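MGS-MChE2 (Uncultured bacterium, PDB 5JD6) probably hydrolyses carboxylic esters, as an alpha/beta hydrolase esterase recovered from the sediment metagenome of a Moroccan lagoon. Local coordinates at residues L111-S116 / T193-I198; T64-F69 / A176-R181; F11-K16 / K48-E53; D40-K45 / Q243-W248; K201-T206 / C229-M234. One frame throughout, in Å; residues are numbered along the deposited sequence.

Interaction 1 of 5, residues L111-S116 / T193-I198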
# COMPACT_ATOMS: atom_id res chain seq x y z
N LEU A 111 -8.93 -3.99 3.24
CA LEU A 111 -7.98 -2.96 2.84
C LEU A 111 -7.33 -2.32 4.06
O LEU A 111 -8.01 -1.76 4.92
CB LEU A 111 -8.69 -1.89 2.00
CG LEU A 111 -7.89 -0.65 1.62
CD1 LEU A 111 -6.67 -1.03 0.79
CD2 LEU A 111 -8.77 0.34 0.86
N VAL A 112 -6.00 -2.40 4.13
CA VAL A 112 -5.27 -1.78 5.23
C VAL A 112 -4.48 -0.58 4.72
O VAL A 112 -3.68 -0.70 3.80
CB VAL A 112 -4.33 -2.77 5.93
CG1 VAL A 112 -3.76 -2.15 7.20
CG2 VAL A 112 -5.06 -4.07 6.23
N ILE A 113 -4.71 0.57 5.34
CA ILE A 113 -4.12 1.83 4.88
C ILE A 113 -3.33 2.50 5.99
O ILE A 113 -3.77 2.55 7.15
CB ILE A 113 -5.21 2.78 4.36
CG1 ILE A 113 -5.75 2.28 3.03
CG2 ILE A 113 -4.67 4.20 4.20
CD1 ILE A 113 -6.98 3.01 2.59
N THR A 114 -2.16 3.02 5.64
CA THR A 114 -1.32 3.71 6.60
C THR A 114 -0.40 4.73 5.93
O THR A 114 0.40 4.38 5.06
CB THR A 114 -0.49 2.71 7.43
OG1 THR A 114 0.54 3.40 8.16
CG2 THR A 114 0.11 1.62 6.56
N GLY A 115 -0.52 5.99 6.35
CA GLY A 115 0.24 7.08 5.78
C GLY A 115 0.18 7.09 4.26
O GLY A 115 1.21 7.13 3.60
N SER A 116 -1.02 7.04 3.71
CA SER A 116 -1.18 6.93 2.26
C SER A 116 -1.74 8.19 1.64
O SER A 116 -2.46 8.96 2.29
CB SER A 116 -2.07 5.74 1.91
OG SER A 116 -3.44 6.10 1.97
N THR A 193 -15.77 -2.31 1.17
CA THR A 193 -14.78 -3.21 1.75
C THR A 193 -14.31 -2.76 3.13
O THR A 193 -14.05 -1.58 3.34
CB THR A 193 -13.55 -3.36 0.83
OG1 THR A 193 -12.75 -2.18 0.91
CG2 THR A 193 -13.98 -3.59 -0.61
N PRO A 194 -14.21 -3.71 4.08
CA PRO A 194 -13.71 -3.45 5.43
C PRO A 194 -12.31 -2.85 5.39
O PRO A 194 -11.40 -3.44 4.81
CB PRO A 194 -13.70 -4.84 6.07
CG PRO A 194 -14.72 -5.62 5.31
CD PRO A 194 -14.62 -5.12 3.90
N THR A 195 -12.14 -1.68 6.01
CA THR A 195 -10.88 -0.96 5.91
C THR A 195 -10.27 -0.66 7.28
O THR A 195 -10.95 -0.17 8.18
CB THR A 195 -11.05 0.36 5.14
OG1 THR A 195 -11.55 0.08 3.83
CG2 THR A 195 -9.73 1.09 5.03
N CYS A 196 -8.99 -0.98 7.42
CA CYS A 196 -8.26 -0.66 8.64
C CYS A 196 -7.31 0.50 8.37
O CYS A 196 -6.45 0.42 7.49
CB CYS A 196 -7.48 -1.88 9.14
SG CYS A 196 -6.62 -1.61 10.71
N ILE A 197 -7.47 1.58 9.12
CA ILE A 197 -6.62 2.75 8.96
C ILE A 197 -5.73 2.95 10.18
O ILE A 197 -6.21 3.31 11.25
CB ILE A 197 -7.44 4.02 8.71
CG1 ILE A 197 -8.56 3.74 7.71
CG2 ILE A 197 -6.55 5.15 8.22
CD1 ILE A 197 -9.56 4.88 7.58
N ILE A 198 -4.44 2.69 10.01
CA ILE A 198 -3.47 2.88 11.08
C ILE A 198 -2.58 4.07 10.74
O ILE A 198 -2.08 4.17 9.63
CB ILE A 198 -2.60 1.62 11.29
CG1 ILE A 198 -3.50 0.40 11.55
CG2 ILE A 198 -1.63 1.83 12.44
CD1 ILE A 198 -2.74 -0.90 11.68

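Interaction 2 of 5, residues T64-F69 / A176-R181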
# COMPACT_ATOMS: atom_id res chain seq x y z
N THR A 64 2.24 5.56 -17.66
CA THR A 64 2.56 5.68 -16.25
C THR A 64 1.48 6.44 -15.50
O THR A 64 1.50 7.67 -15.44
CB THR A 64 3.92 6.37 -16.06
OG1 THR A 64 4.91 5.74 -16.88
CG2 THR A 64 4.36 6.30 -14.61
N SER A 65 0.54 5.70 -14.93
CA SER A 65 -0.54 6.30 -14.16
C SER A 65 -0.92 5.40 -12.99
O SER A 65 -0.55 4.22 -12.96
CB SER A 65 -1.76 6.55 -15.05
OG SER A 65 -2.22 5.35 -15.65
N VAL A 66 -1.64 5.96 -12.03
CA VAL A 66 -2.10 5.21 -10.87
C VAL A 66 -3.04 4.09 -11.31
O VAL A 66 -3.04 3.01 -10.72
CB VAL A 66 -2.80 6.14 -9.85
CG1 VAL A 66 -3.35 5.35 -8.68
CG2 VAL A 66 -1.82 7.20 -9.37
N GLY A 67 -3.82 4.36 -12.35
CA GLY A 67 -4.71 3.36 -12.91
C GLY A 67 -3.97 2.16 -13.48
O GLY A 67 -4.43 1.03 -13.35
N THR A 68 -2.82 2.42 -14.10
CA THR A 68 -2.00 1.35 -14.66
C THR A 68 -1.42 0.46 -13.56
O THR A 68 -1.42 -0.77 -13.68
CB THR A 68 -0.84 1.93 -15.49
OG1 THR A 68 -1.37 2.57 -16.67
CG2 THR A 68 0.12 0.83 -15.91
N PHE A 69 -0.94 1.08 -12.49
CA PHE A 69 -0.37 0.34 -11.37
C PHE A 69 -1.43 -0.53 -10.70
O PHE A 69 -1.16 -1.65 -10.29
CB PHE A 69 0.25 1.29 -10.36
CG PHE A 69 1.31 2.19 -10.94
CD1 PHE A 69 2.15 1.73 -11.94
CD2 PHE A 69 1.46 3.49 -10.49
CE1 PHE A 69 3.13 2.55 -12.48
CE2 PHE A 69 2.43 4.32 -11.03
CZ PHE A 69 3.26 3.85 -12.02
N ALA A 176 2.55 11.78 -10.20
CA ALA A 176 1.95 12.80 -9.33
C ALA A 176 0.74 13.44 -9.98
O ALA A 176 -0.31 13.59 -9.35
CB ALA A 176 2.98 13.86 -8.98
N LYS A 177 0.88 13.82 -11.25
CA LYS A 177 -0.23 14.37 -12.02
C LYS A 177 -1.40 13.40 -12.06
O LYS A 177 -2.54 13.78 -11.82
CB LYS A 177 0.23 14.71 -13.44
CG LYS A 177 -0.89 15.13 -14.37
CD LYS A 177 -0.40 15.24 -15.81
CE LYS A 177 -1.54 15.54 -16.77
NZ LYS A 177 -1.06 15.64 -18.18
N SER A 178 -1.10 12.14 -12.35
CA SER A 178 -2.11 11.09 -12.39
C SER A 178 -2.74 10.86 -11.02
O SER A 178 -3.95 10.63 -10.91
CB SER A 178 -1.50 9.78 -12.90
OG SER A 178 -2.40 8.70 -12.75
N ALA A 179 -1.93 10.93 -9.97
CA ALA A 179 -2.39 10.69 -8.61
C ALA A 179 -3.40 11.73 -8.15
O ALA A 179 -4.50 11.39 -7.71
CB ALA A 179 -1.21 10.65 -7.65
N ILE A 180 -3.03 13.01 -8.26
CA ILE A 180 -3.88 14.10 -7.79
C ILE A 180 -5.13 14.24 -8.65
O ILE A 180 -6.21 14.57 -8.14
CB ILE A 180 -3.11 15.43 -7.77
CG1 ILE A 180 -1.78 15.26 -7.03
CG2 ILE A 180 -3.94 16.52 -7.11
CD1 ILE A 180 -1.04 16.55 -6.81
N ARG A 181 -4.99 14.00 -9.95
CA ARG A 181 -6.13 14.01 -10.86
C ARG A 181 -7.15 12.95 -10.46
O ARG A 181 -8.35 13.13 -10.61
CB ARG A 181 -5.66 13.79 -12.30
CG ARG A 181 -6.78 13.60 -13.32
CD ARG A 181 -6.21 13.19 -14.67
NE ARG A 181 -7.25 12.71 -15.58
CZ ARG A 181 -7.00 12.13 -16.75
NH1 ARG A 181 -5.75 11.94 -17.15
NH2 ARG A 181 -8.01 11.72 -17.52

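Interaction 3 of 5, residues F11-K16 / K48-E53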
# COMPACT_ATOMS: atom_id res chain seq x y z
N PHE A 11 6.90 -10.65 -13.18
CA PHE A 11 6.63 -10.34 -11.78
C PHE A 11 7.81 -10.66 -10.87
O PHE A 11 8.26 -11.80 -10.78
CB PHE A 11 5.40 -11.11 -11.29
CG PHE A 11 4.12 -10.68 -11.95
CD1 PHE A 11 3.62 -9.41 -11.76
CD2 PHE A 11 3.41 -11.57 -12.75
CE1 PHE A 11 2.44 -9.02 -12.36
CE2 PHE A 11 2.23 -11.18 -13.35
CZ PHE A 11 1.74 -9.91 -13.16
N THR A 12 8.31 -9.63 -10.19
CA THR A 12 9.31 -9.79 -9.14
C THR A 12 8.68 -9.46 -7.80
O THR A 12 8.10 -8.38 -7.63
CB THR A 12 10.54 -8.88 -9.38
OG1 THR A 12 11.13 -9.20 -10.65
CG2 THR A 12 11.57 -9.08 -8.28
N TYR A 13 8.77 -10.38 -6.84
CA TYR A 13 8.11 -10.19 -5.56
C TYR A 13 8.72 -11.01 -4.43
O TYR A 13 9.31 -12.07 -4.66
CB TYR A 13 6.61 -10.51 -5.68
CG TYR A 13 6.31 -11.96 -6.02
CD1 TYR A 13 6.43 -12.42 -7.33
CD2 TYR A 13 5.90 -12.85 -5.05
CE1 TYR A 13 6.16 -13.74 -7.65
CE2 TYR A 13 5.62 -14.17 -5.36
CZ TYR A 13 5.75 -14.61 -6.66
OH TYR A 13 5.48 -15.92 -6.97
N LEU A 14 8.58 -10.52 -3.20
CA LEU A 14 8.94 -11.28 -2.02
C LEU A 14 7.77 -12.13 -1.57
O LEU A 14 6.61 -11.70 -1.64
CB LEU A 14 9.39 -10.37 -0.87
CG LEU A 14 10.75 -9.68 -0.97
CD1 LEU A 14 11.11 -9.05 0.37
CD2 LEU A 14 11.83 -10.65 -1.41
N GLU A 15 8.06 -13.33 -1.09
CA GLU A 15 7.02 -14.25 -0.64
C GLU A 15 7.44 -14.95 0.64
O GLU A 15 8.54 -15.49 0.74
CB GLU A 15 6.71 -15.27 -1.74
CG GLU A 15 5.49 -16.14 -1.47
CD GLU A 15 5.14 -17.02 -2.66
OE1 GLU A 15 5.71 -16.81 -3.74
OE2 GLU A 15 4.28 -17.92 -2.50
N LYS A 16 6.55 -14.92 1.63
CA LYS A 16 6.80 -15.60 2.90
C LYS A 16 5.47 -15.89 3.58
O LYS A 16 4.59 -15.03 3.64
CB LYS A 16 7.69 -14.75 3.81
CG LYS A 16 8.20 -15.49 5.04
CD LYS A 16 8.91 -14.54 5.99
CE LYS A 16 9.74 -15.28 7.03
NZ LYS A 16 8.89 -16.07 7.96
N LYS A 48 -0.01 -15.22 4.44
CA LYS A 48 0.92 -15.23 3.32
C LYS A 48 1.24 -13.80 2.91
O LYS A 48 0.37 -13.08 2.43
CB LYS A 48 0.33 -16.01 2.15
CG LYS A 48 1.33 -16.47 1.11
CD LYS A 48 0.64 -17.32 0.06
CE LYS A 48 1.63 -17.96 -0.89
NZ LYS A 48 0.94 -18.71 -1.98
N VAL A 49 2.49 -13.39 3.12
CA VAL A 49 2.89 -12.02 2.80
C VAL A 49 3.55 -11.94 1.43
O VAL A 49 4.56 -12.61 1.18
CB VAL A 49 3.83 -11.45 3.87
CG1 VAL A 49 4.20 -10.02 3.53
CG2 VAL A 49 3.19 -11.53 5.24
N LEU A 50 2.98 -11.12 0.55
CA LEU A 50 3.50 -10.95 -0.80
C LEU A 50 3.80 -9.48 -1.07
O LEU A 50 2.92 -8.63 -0.91
CB LEU A 50 2.51 -11.48 -1.83
CG LEU A 50 2.15 -12.97 -1.74
CD1 LEU A 50 0.65 -13.17 -1.89
CD2 LEU A 50 2.90 -13.76 -2.79
N ILE A 51 5.03 -9.19 -1.46
CA ILE A 51 5.41 -7.81 -1.77
C ILE A 51 5.89 -7.69 -3.21
O ILE A 51 7.08 -7.86 -3.49
CB ILE A 51 6.50 -7.30 -0.82
CG1 ILE A 51 6.17 -7.67 0.63
CG2 ILE A 51 6.66 -5.79 -0.95
CD1 ILE A 51 7.15 -7.13 1.64
N PRO A 52 4.97 -7.38 -4.13
CA PRO A 52 5.29 -7.23 -5.55
C PRO A 52 5.95 -5.90 -5.87
O PRO A 52 5.62 -4.89 -5.26
CB PRO A 52 3.92 -7.33 -6.23
CG PRO A 52 2.98 -6.78 -5.21
CD PRO A 52 3.53 -7.21 -3.87
N GLU A 53 6.89 -5.91 -6.80
CA GLU A 53 7.52 -4.67 -7.24
C GLU A 53 6.78 -4.09 -8.44
O GLU A 53 6.84 -4.64 -9.54
CB GLU A 53 9.00 -4.89 -7.57
CG GLU A 53 9.77 -5.40 -6.38
CD GLU A 53 9.54 -4.54 -5.16
OE1 GLU A 53 9.73 -3.30 -5.24
OE2 GLU A 53 9.11 -5.09 -4.12

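Interaction 4 of 5, residues D40-K45 / Q243-W248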
# COMPACT_ATOMS: atom_id res chain seq x y z
N ASP A 40 8.10 -10.49 9.18
CA ASP A 40 8.56 -11.37 10.25
C ASP A 40 7.41 -11.85 11.14
O ASP A 40 7.46 -12.95 11.69
CB ASP A 40 9.62 -10.68 11.10
CG ASP A 40 10.99 -10.72 10.46
OD1 ASP A 40 11.23 -11.60 9.61
OD2 ASP A 40 11.84 -9.87 10.81
N TYR A 41 6.38 -11.03 11.25
CA TYR A 41 5.29 -11.29 12.19
C TYR A 41 4.20 -12.18 11.61
O TYR A 41 3.96 -13.29 12.10
CB TYR A 41 4.68 -9.96 12.65
CG TYR A 41 3.60 -10.09 13.70
CD1 TYR A 41 3.92 -10.25 15.04
CD2 TYR A 41 2.26 -10.04 13.34
CE1 TYR A 41 2.93 -10.36 16.00
CE2 TYR A 41 1.26 -10.15 14.29
CZ TYR A 41 1.60 -10.31 15.62
OH TYR A 41 0.61 -10.42 16.56
N PHE A 42 3.54 -11.71 10.56
CA PHE A 42 2.32 -12.34 10.05
C PHE A 42 2.46 -13.72 9.37
O PHE A 42 1.52 -14.51 9.44
CB PHE A 42 1.62 -11.38 9.10
CG PHE A 42 0.99 -10.21 9.79
CD1 PHE A 42 -0.33 -10.28 10.22
CD2 PHE A 42 1.71 -9.06 10.05
CE1 PHE A 42 -0.91 -9.21 10.88
CE2 PHE A 42 1.13 -7.98 10.70
CZ PHE A 42 -0.18 -8.06 11.12
N PRO A 43 3.59 -14.01 8.71
CA PRO A 43 3.66 -15.37 8.16
C PRO A 43 3.69 -16.46 9.23
O PRO A 43 3.33 -17.60 8.94
CB PRO A 43 4.96 -15.36 7.35
CG PRO A 43 5.75 -14.25 7.91
CD PRO A 43 4.75 -13.21 8.28
N GLU A 44 4.11 -16.11 10.44
CA GLU A 44 4.13 -17.07 11.54
C GLU A 44 2.80 -17.04 12.29
O GLU A 44 2.63 -17.75 13.29
CB GLU A 44 5.29 -16.77 12.49
CG GLU A 44 6.64 -16.67 11.79
CD GLU A 44 7.12 -18.00 11.23
OE1 GLU A 44 6.59 -19.05 11.64
OE2 GLU A 44 8.03 -17.99 10.38
N LYS A 45 1.87 -16.23 11.81
CA LYS A 45 0.55 -16.13 12.41
C LYS A 45 -0.52 -16.69 11.48
O LYS A 45 -1.72 -16.50 11.70
CB LYS A 45 0.23 -14.68 12.78
CG LYS A 45 1.06 -14.14 13.93
CD LYS A 45 0.68 -14.82 15.24
CE LYS A 45 1.52 -14.31 16.40
NZ LYS A 45 2.95 -14.74 16.28
N GLN A 243 0.62 -5.47 16.09
CA GLN A 243 -0.36 -5.79 17.12
C GLN A 243 -1.72 -5.18 16.82
O GLN A 243 -2.75 -5.83 16.99
CB GLN A 243 0.13 -5.33 18.50
CG GLN A 243 -0.58 -5.99 19.66
CD GLN A 243 -0.22 -5.38 21.00
OE1 GLN A 243 0.12 -4.20 21.08
NE2 GLN A 243 -0.28 -6.18 22.05
N LEU A 244 -1.72 -3.92 16.38
CA LEU A 244 -2.96 -3.24 16.00
C LEU A 244 -3.63 -3.93 14.82
O LEU A 244 -4.83 -4.17 14.83
CB LEU A 244 -2.69 -1.77 15.67
CG LEU A 244 -2.43 -0.82 16.83
CD1 LEU A 244 -2.12 0.58 16.31
CD2 LEU A 244 -3.62 -0.78 17.77
N LEU A 245 -2.83 -4.24 13.80
CA LEU A 245 -3.34 -4.89 12.60
C LEU A 245 -3.82 -6.31 12.88
O LEU A 245 -4.86 -6.74 12.37
CB LEU A 245 -2.27 -4.90 11.51
CG LEU A 245 -2.67 -5.57 10.19
CD1 LEU A 245 -3.96 -4.96 9.66
CD2 LEU A 245 -1.55 -5.45 9.16
N HIS A 246 -3.06 -7.03 13.70
CA HIS A 246 -3.40 -8.42 14.02
C HIS A 246 -4.73 -8.50 14.76
O HIS A 246 -5.56 -9.36 14.46
CB HIS A 246 -2.30 -9.06 14.87
CG HIS A 246 -2.39 -10.55 14.95
ND1 HIS A 246 -1.67 -11.29 15.86
CD2 HIS A 246 -3.10 -11.44 14.21
CE1 HIS A 246 -1.94 -12.57 15.69
NE2 HIS A 246 -2.80 -12.69 14.70
N GLU A 247 -4.94 -7.59 15.71
CA GLU A 247 -6.17 -7.57 16.49
C GLU A 247 -7.37 -7.22 15.63
O GLU A 247 -8.48 -7.70 15.87
CB GLU A 247 -6.05 -6.60 17.66
CG GLU A 247 -5.52 -7.23 18.94
CD GLU A 247 -6.39 -8.39 19.42
OE1 GLU A 247 -7.62 -8.35 19.21
OE2 GLU A 247 -5.83 -9.35 20.00
N TRP A 248 -7.15 -6.36 14.64
CA TRP A 248 -8.21 -6.00 13.72
C TRP A 248 -8.61 -7.21 12.88
O TRP A 248 -9.79 -7.42 12.59
CB TRP A 248 -7.78 -4.84 12.82
CG TRP A 248 -8.87 -4.31 11.95
CD1 TRP A 248 -9.89 -3.48 12.32
CD2 TRP A 248 -9.07 -4.58 10.55
NE1 TRP A 248 -10.70 -3.21 11.24
CE2 TRP A 248 -10.22 -3.88 10.15
CE3 TRP A 248 -8.38 -5.35 9.61
CZ2 TRP A 248 -10.69 -3.92 8.84
CZ3 TRP A 248 -8.85 -5.39 8.31
CH2 TRP A 248 -10.00 -4.68 7.94

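Interaction 5 of 5, residues K201-T206 / C229-M234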
# COMPACT_ATOMS: atom_id res chain seq x y z
N LYS A 201 0.49 9.55 14.82
CA LYS A 201 -0.23 10.68 15.40
C LYS A 201 0.40 12.03 15.06
O LYS A 201 -0.23 13.07 15.24
CB LYS A 201 -0.34 10.52 16.92
CG LYS A 201 -1.75 10.23 17.40
CD LYS A 201 -2.59 11.50 17.46
CE LYS A 201 -3.95 11.24 18.09
NZ LYS A 201 -3.88 10.34 19.27
N ASN A 202 1.64 12.01 14.57
CA ASN A 202 2.29 13.23 14.12
C ASN A 202 2.93 13.05 12.75
O ASN A 202 4.14 13.23 12.58
CB ASN A 202 3.33 13.70 15.14
CG ASN A 202 4.29 12.59 15.55
OD1 ASN A 202 4.03 11.87 16.51
ND2 ASN A 202 5.40 12.47 14.83
N ASP A 203 2.11 12.69 11.77
CA ASP A 203 2.55 12.52 10.39
C ASP A 203 2.68 13.87 9.70
O ASP A 203 1.76 14.69 9.75
CB ASP A 203 1.58 11.61 9.63
CG ASP A 203 2.14 11.11 8.30
OD1 ASP A 203 2.75 11.91 7.56
OD2 ASP A 203 1.95 9.92 8.00
N ASN A 204 3.81 14.10 9.04
CA ASN A 204 4.06 15.38 8.37
C ASN A 204 3.76 15.34 6.88
O ASN A 204 3.28 16.33 6.31
CB ASN A 204 5.51 15.82 8.60
CG ASN A 204 5.72 16.46 9.96
OD1 ASN A 204 4.99 17.38 10.33
ND2 ASN A 204 6.70 15.97 10.70
N VAL A 205 4.05 14.21 6.24
CA VAL A 205 3.79 14.06 4.81
C VAL A 205 2.29 13.98 4.55
O VAL A 205 1.73 14.77 3.79
CB VAL A 205 4.48 12.81 4.24
CG1 VAL A 205 4.14 12.65 2.76
CG2 VAL A 205 5.98 12.89 4.44
N THR A 206 1.64 13.01 5.19
CA THR A 206 0.19 12.89 5.14
C THR A 206 -0.38 13.08 6.54
O THR A 206 -0.56 12.11 7.27
CB THR A 206 -0.26 11.53 4.58
OG1 THR A 206 0.31 10.48 5.37
CG2 THR A 206 0.17 11.38 3.13
N CYS A 229 4.94 8.97 16.03
CA CYS A 229 5.12 8.22 14.80
C CYS A 229 4.83 9.09 13.59
O CYS A 229 3.89 9.88 13.59
CB CYS A 229 4.21 6.99 14.81
SG CYS A 229 4.19 6.09 13.26
N GLY A 230 5.66 8.94 12.55
CA GLY A 230 5.53 9.76 11.37
C GLY A 230 4.84 9.08 10.21
O GLY A 230 3.74 8.53 10.35
N HIS A 231 5.49 9.10 9.05
CA HIS A 231 4.87 8.67 7.80
C HIS A 231 4.96 7.17 7.57
O HIS A 231 4.21 6.61 6.77
CB HIS A 231 5.51 9.42 6.63
CG HIS A 231 4.70 9.37 5.37
ND1 HIS A 231 3.35 9.66 5.34
CD2 HIS A 231 5.04 9.07 4.10
CE1 HIS A 231 2.90 9.54 4.10
NE2 HIS A 231 3.91 9.18 3.33
N ALA A 232 5.87 6.50 8.27
CA ALA A 232 6.07 5.07 8.10
C ALA A 232 5.91 4.31 9.41
O ALA A 232 6.90 3.91 10.03
CB ALA A 232 7.44 4.79 7.49
N ALA A 233 4.66 4.12 9.84
CA ALA A 233 4.36 3.42 11.08
C ALA A 233 4.93 2.01 11.07
O ALA A 233 5.40 1.51 12.09
CB ALA A 233 2.86 3.38 11.32
N MET A 234 4.87 1.38 9.91
CA MET A 234 5.43 0.06 9.66
C MET A 234 6.89 -0.05 10.08
O MET A 234 7.34 -1.09 10.56
CB MET A 234 5.32 -0.27 8.18
CG MET A 234 5.53 0.97 7.34
SD MET A 234 5.07 0.72 5.64
CE MET A 234 3.31 0.51 5.86

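Interaction 1 of 5, residues L111-S116 / T193-I198
L111 and T195 pair side by side in two parallel neighbouring strands, 111-113 and 195-198, whose directions differ by 13°. Four backbone bonds join them. L111 N gives its hydrogen to P194 O (3.0 Å), and L111 O takes that of C196 N (2.8 Å). Two residues on, I113 N donates to C196 O at 2.8 Å, and I113 O receives I198 N at 2.9 Å. The amide and carbonyl of V112 face the other way, to L87 and G89 of strand 85-91, while T195 makes its own backbone bond with D220; the polar backbone is thus shared out between neighbours on both sides. The T195 hydroxyl stays within its own segment: OG1 donates to T193 O at 3.0 Å, from above the carbonyl plane. With OG1 beside its own backbone N (chi1 -59°), CG2 is left anti to that N and meets I113 CD1 at 4.1 Å. At the end of the pairing T114 OG1 makes a weak bond to I198 O (3.1 Å), and T114 O accepts from N90 ND2.

The side chains alternate between the two faces of the sheet. L111 and I113 lie against helix 92-103, whereas V112 CG1 touches C196 CB at 4.2 Å on the face packed by L245 and W248 of helix 238-252. Adjacent parallel strands with helices on both faces fit the central sheet of the alpha/beta hydrolase fold, here continuing past T114 into a turn beside the presumed catalytic residues.

Interaction 2 of 5, residues T64-F69 / A176-R181
S178 reaches from helix 169-181 to the first turn of helix 66-80, its hydroxyl oxygen meeting V66 N. OG stands anti to its own backbone N (chi1 171°), which directs it to that amide, and V66 N donates to S178 OG at 2.9 Å with an angle of 165° at the hydrogen. S65 CB lies against the same oxygen at 3.2 Å, so OG is set between the N-cap residue and the first residue of the helix.

V66 directs its CB toward the other helix. Its CG2 branch, anti to the carbonyl carbon, does the touching: V66 CG2 packs on A179 CA at 3.6 Å and on A179 CB at 3.9 Å. On its polar side V66 CG2 lies 3.7 Å from S178 OG. One methyl therefore borders both the polar and the apolar half of the contact. An alanine at S178 would probably leave V66 N without this acceptor and open a small gap beside S65 CB.

Helix 92-103 also borders the contact, with I96 and L99 against V66 and H95 against A179. S65 O accepts from F69 N at 3.2 Å, a bond of the helix's own opening turn. The arrangement is that of a helix N-terminus whose first-turn amide is satisfied by a serine from a separate helix, with S65 in the N-cap position.

Interaction 3 of 5, residues F11-K16 / K48-E53
V49 and K16 make the shortest of five backbone bonds in this antiparallel strand pair, V49 N to K16 O at 2.7 Å, answered by K16 N to V49 O at 3.1 Å. L14 and I51 make the second reciprocal pair. E53 N closes the other end on T12 O (2.9 Å).

On the face of Y13 and L50, near the K48 end, E15 and K48 form a long salt bridge, E15 OE2 lying 3.5 Å from K48 NZ. Their extended chains run obliquely across each other; the lysine ammonium also bonds to the hydroxyl of Y82.

Outward from the backbone, L50 CD2 lies between two neighbours on the opposite strand, 3.8 Å from Y13 CE2 and 3.8 Å from E15 CG. The Y13 hydroxyl bonds to K80 of helix 66-80, and Y13 CB touches P52 CA at 3.5 Å. On the other face L14 and I51 meet through their CB atoms at 4.2 Å.

The contact thus combines a regular backbone pairing with a leucine methyl shared by two side chains, and a charge pair that would probably add modest electrostatic attraction.

Interaction 4 of 5, residues D40-K45 / Q243-W248
Y41 and H246 meet through an unusually short contact, Y41 OH lying 2.5 Å from H246 ND1. The two are hydrogen-bonded, and either could be the donor; at this resolution little should be read into the exact length. The rings stand nearly perpendicular, their planes 82° apart, and form an offset edge-to-face pair with the edge of Y41 toward the imidazole. Y41 CG is anti to its backbone N (chi1 -176°), which sends it out toward helix 238-252, and the side chain crosses that of H246 at about a right angle.

K45 comes to another part of the imidazole. Its aliphatic chain is bent at chi2 (-69°), which brings K45 CD to 3.5 Å from H246 CE1, and its CG lies over a face of the Y41 ring, toward the rim. The methylenes of the lysine thus border both rings.

F42 joins Y41 and H246 in an aromatic cluster. F42 CZ, at the tip, meets L245 CD2 at 3.5 Å and L245 CG at 3.6 Å, the two side chains crossing at about a right angle. Y41 CD2 stands above one face of the F42 ring, offset toward the rim.

The contact joins the 40-45 segment, which follows on from helix 36-41, to helix 238-252, where N242 also touches both Y41 and F42. On the sheet side of this helix, L245 packs on V112 and I198, in strands 108-113 and 195-200, and W248 on A110 and C196.

Interaction 5 of 5, residues K201-T206 / C229-M234
H231 reaches from the loop before helix 233-236 to the 201-206 loop, where V205 lies over one face of its ring and D203 and T206 at the edge. H231 CB lies 3.8 Å from each carboxylate oxygen of D203. CG, anti to the backbone N (chi1 -163°), is 3.6 Å from V205 CB, which sits over the centre of the ring face in a CH-pi contact; H231 CD2 lies 3.8 Å from the same V205 CB.

H231 ND1 donates to D203 OD2 at 3.0 Å, using the oxygen's syn lone pair, with 162° at the hydrogen; a weak bond goes to OD1. The carboxylate is turned 82° from the ring plane. H231 CE1 meets T206 OG1 at 3.0 Å, and H231 NE2 meets V205 CG1 at 3.5 Å. D203 is itself positioned by T206, whose N donates to D203 OD1 (2.8 Å) in an Asx motif. N202 N bonds C229 O, tying the two loops together.

A phenylalanine at H231 would probably leave D203 OD2 without its imidazole N-H partner, as no ring nitrogen would remain.

H231 also touches S91, in a GxSxG sequence that fits a nucleophile elbow, consistent with a Ser-His-Asp catalytic triad. In such a triad the aspartate would orient the imidazole, its ND1-H held by the carboxylate.

Overall arrangement
Interaction 1 is the buried core, a parallel strand pairing, while interaction 3 is its antiparallel counterpart in the same sheet, partly buried on the opposite side of the chain's centre. The other three, also partly buried, are dominated by side chains, with some backbone groups: a serine of one helix bonding the first amide of another in interaction 2, an aromatic cluster in interaction 4, and a histidine-carboxylate bond in interaction 5. Interaction 4 lies against interaction 1 through W248 on C196, and meets interaction 3 where P43 packs on V49. Interaction 5 touches interaction 1 where G115 and H231 come together near the presumed active site. Interaction 2 touches none of the others.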